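Local coordinates for dextranase (Pseudarthrobacter oxydans, PDB 6NZS), which catalyses the endohydrolysis of (1->6)-alpha-D-glucosidic linkages in dextran, at residues Q325-Q330 against F351-E356. Residues are numbered along the deposited sequence; the frame is centred on the assembly and turned at random.
Sequences QKLDLQ and FHMNVE
F351 leans across to Q325 and L327 on the neighbouring parallel strand, in a right-handed beta-helix, the fold of the catalytic domain in glycosyl hydrolase family 49. Five backbone hydrogen bonds join the strands, from H352 N to Q325 O through E356 N to L329 O. From CB, the F351 side chain heads into the coil's interior; CG lies anti to the backbone N (chi1 -163°), which carries CG toward 325-330. F351 CD1 meets Q325 CB at 4.0 Å and, near the ring plane, Q325 OE1 at 3.9 Å; this oxygen accepts a hydrogen bond from A321 N. Farther round, F351 CE2 lies 3.8 Å from L327 CB, and CZ at the tip reaches that same CB. A flat, apolar ring suits this filling of the interior, where V344 also touches it. An alanine here would probably leave a gap beside L327 CB and Q325 OE1. Farther along the strands, branched L329 and V355 lie side by side, both apolar as the interior demands. The other face carries polar residues: D328 and E356 both form salt bridges with R201, which would offset their like charges. There one water donates to D328 OD1 (2.7 Å) and accepts from N354 ND2 (2.9 Å).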
loop_
_atom_site.group_PDB
_atom_site.type_symbol
_atom_site.label_atom_id
_atom_site.label_comp_id
_atom_site.label_asym_id
_atom_site.label_seq_id
_atom_site.Cartn_x
_atom_site.Cartn_y
_atom_site.Cartn_z
ATOM N N GLN A 325 -7.229 -4.981 23.731
ATOM C CA GLN A 325 -6.974 -6.125 22.872
ATOM C C GLN A 325 -5.772 -5.816 21.996
ATOM O O GLN A 325 -5.416 -4.654 21.790
ATOM C CB GLN A 325 -8.176 -6.421 21.972
ATOM C CG GLN A 325 -9.433 -6.872 22.718
ATOM C CD GLN A 325 -10.669 -6.774 21.853
ATOM O OE1 GLN A 325 -11.137 -5.681 21.536
ATOM N NE2 GLN A 325 -11.191 -7.923 21.432
ATOM N N LYS A 326 -5.163 -6.871 21.468
ATOM C CA LYS A 326 -4.011 -6.739 20.589
ATOM C C LYS A 326 -4.209 -7.595 19.350
ATOM O O LYS A 326 -4.864 -8.639 19.394
ATOM C CB LYS A 326 -2.730 -7.184 21.290
ATOM C CG LYS A 326 -2.388 -6.352 22.519
ATOM C CD LYS A 326 -1.214 -6.955 23.270
ATOM C CE LYS A 326 0.076 -6.235 22.949
ATOM N NZ LYS A 326 0.884 -5.987 24.176
ATOM N N LEU A 327 -3.640 -7.133 18.237
ATOM C CA LEU A 327 -3.572 -7.907 17.004
ATOM C C LEU A 327 -2.139 -7.875 16.506
ATOM O O LEU A 327 -1.564 -6.791 16.379
ATOM C CB LEU A 327 -4.471 -7.299 15.923
ATOM C CG LEU A 327 -4.191 -7.762 14.487
ATOM C CD1 LEU A 327 -4.586 -9.224 14.323
ATOM C CD2 LEU A 327 -4.940 -6.899 13.487
ATOM N N ASP A 328 -1.557 -9.048 16.256
ATOM C CA ASP A 328 -0.320 -9.161 15.488
ATOM C C ASP A 328 -0.721 -9.476 14.055
ATOM O O ASP A 328 -1.394 -10.480 13.805
ATOM C CB ASP A 328 0.570 -10.289 16.011
ATOM C CG ASP A 328 1.174 -9.992 17.368
ATOM O OD1 ASP A 328 0.960 -8.878 17.891
ATOM O OD2 ASP A 328 1.855 -10.895 17.915
ATOM N N LEU A 329 -0.312 -8.621 13.123
ATOM C CA LEU A 329 -0.597 -8.802 11.704
ATOM C C LEU A 329 0.770 -8.841 11.037
ATOM O O LEU A 329 1.460 -7.820 10.989
ATOM C CB LEU A 329 -1.441 -7.637 11.186
ATOM C CG LEU A 329 -1.674 -7.568 9.672
ATOM C CD1 LEU A 329 -2.384 -8.816 9.162
ATOM C CD2 LEU A 329 -2.481 -6.314 9.322
ATOM N N GLN A 330 1.176 -10.010 10.557
ATOM C CA GLN A 330 2.555 -10.197 10.120
ATOM C C GLN A 330 2.593 -11.042 8.862
ATOM O O GLN A 330 1.785 -11.960 8.687
ATOM C CB GLN A 330 3.377 -10.897 11.226
ATOM C CG GLN A 330 4.871 -11.132 10.919
ATOM C CD GLN A 330 5.120 -12.406 10.134
ATOM O OE1 GLN A 330 4.254 -13.287 10.060
ATOM N NE2 GLN A 330 6.305 -12.507 9.532
ATOM N N PHE A 351 -7.687 -1.322 20.609
ATOM C CA PHE A 351 -7.358 -2.400 19.670
ATOM C C PHE A 351 -5.969 -2.109 19.111
ATOM O O PHE A 351 -5.818 -1.420 18.097
ATOM C CB PHE A 351 -8.406 -2.517 18.569
ATOM C CG PHE A 351 -8.347 -3.818 17.830
ATOM C CD1 PHE A 351 -9.003 -4.940 18.317
ATOM C CD2 PHE A 351 -7.624 -3.925 16.648
ATOM C CE1 PHE A 351 -8.939 -6.145 17.644
ATOM C CE2 PHE A 351 -7.560 -5.125 15.966
ATOM C CZ PHE A 351 -8.215 -6.235 16.461
ATOM N N HIS A 352 -4.950 -2.653 19.756
ATOM C CA HIS A 352 -3.575 -2.223 19.538
ATOM C C HIS A 352 -2.880 -3.163 18.569
ATOM O O HIS A 352 -2.707 -4.352 18.861
ATOM C CB HIS A 352 -2.850 -2.136 20.879
ATOM C CG HIS A 352 -3.601 -1.316 21.879
ATOM N ND1 HIS A 352 -3.895 0.016 21.672
ATOM C CD2 HIS A 352 -4.169 -1.645 23.064
ATOM C CE1 HIS A 352 -4.593 0.475 22.698
ATOM N NE2 HIS A 352 -4.773 -0.513 23.555
ATOM N N MET A 353 -2.466 -2.621 17.426
ATOM C CA MET A 353 -1.962 -3.428 16.323
ATOM C C MET A 353 -0.443 -3.416 16.282
ATOM O O MET A 353 0.196 -2.387 16.521
ATOM C CB MET A 353 -2.506 -2.893 14.999
ATOM C CG MET A 353 -4.019 -2.916 14.944
ATOM S SD MET A 353 -4.677 -1.880 13.636
ATOM C CE MET A 353 -3.727 -2.492 12.239
ATOM N N ASN A 354 0.132 -4.571 15.966
ATOM C CA ASN A 354 1.568 -4.721 15.755
ATOM C C ASN A 354 1.708 -5.337 14.368
ATOM O O ASN A 354 1.557 -6.554 14.205
ATOM C CB ASN A 354 2.175 -5.610 16.845
ATOM C CG ASN A 354 3.660 -5.835 16.665
ATOM O OD1 ASN A 354 4.306 -5.179 15.858
ATOM N ND2 ASN A 354 4.206 -6.788 17.414
ATOM N N VAL A 355 1.991 -4.493 13.374
ATOM C CA VAL A 355 1.989 -4.878 11.968
ATOM C C VAL A 355 3.430 -4.922 11.484
ATOM O O VAL A 355 4.178 -3.956 11.672
ATOM C CB VAL A 355 1.180 -3.876 11.127
ATOM C CG1 VAL A 355 1.108 -4.347 9.678
ATOM C CG2 VAL A 355 -0.226 -3.694 11.695
ATOM N N GLU A 356 3.824 -6.019 10.844
ATOM C CA GLU A 356 5.172 -6.041 10.287
ATOM C C GLU A 356 5.266 -7.006 9.120
ATOM O O GLU A 356 4.606 -8.049 9.095
ATOM C CB GLU A 356 6.234 -6.379 11.329
ATOM C CG GLU A 356 6.102 -7.727 11.919
ATOM C CD GLU A 356 6.618 -7.748 13.346
ATOM O OE1 GLU A 356 7.645 -7.102 13.637
ATOM O OE2 GLU A 356 5.983 -8.398 14.177
HETATM O O HOH W 1 2.887 -8.136 19.670
#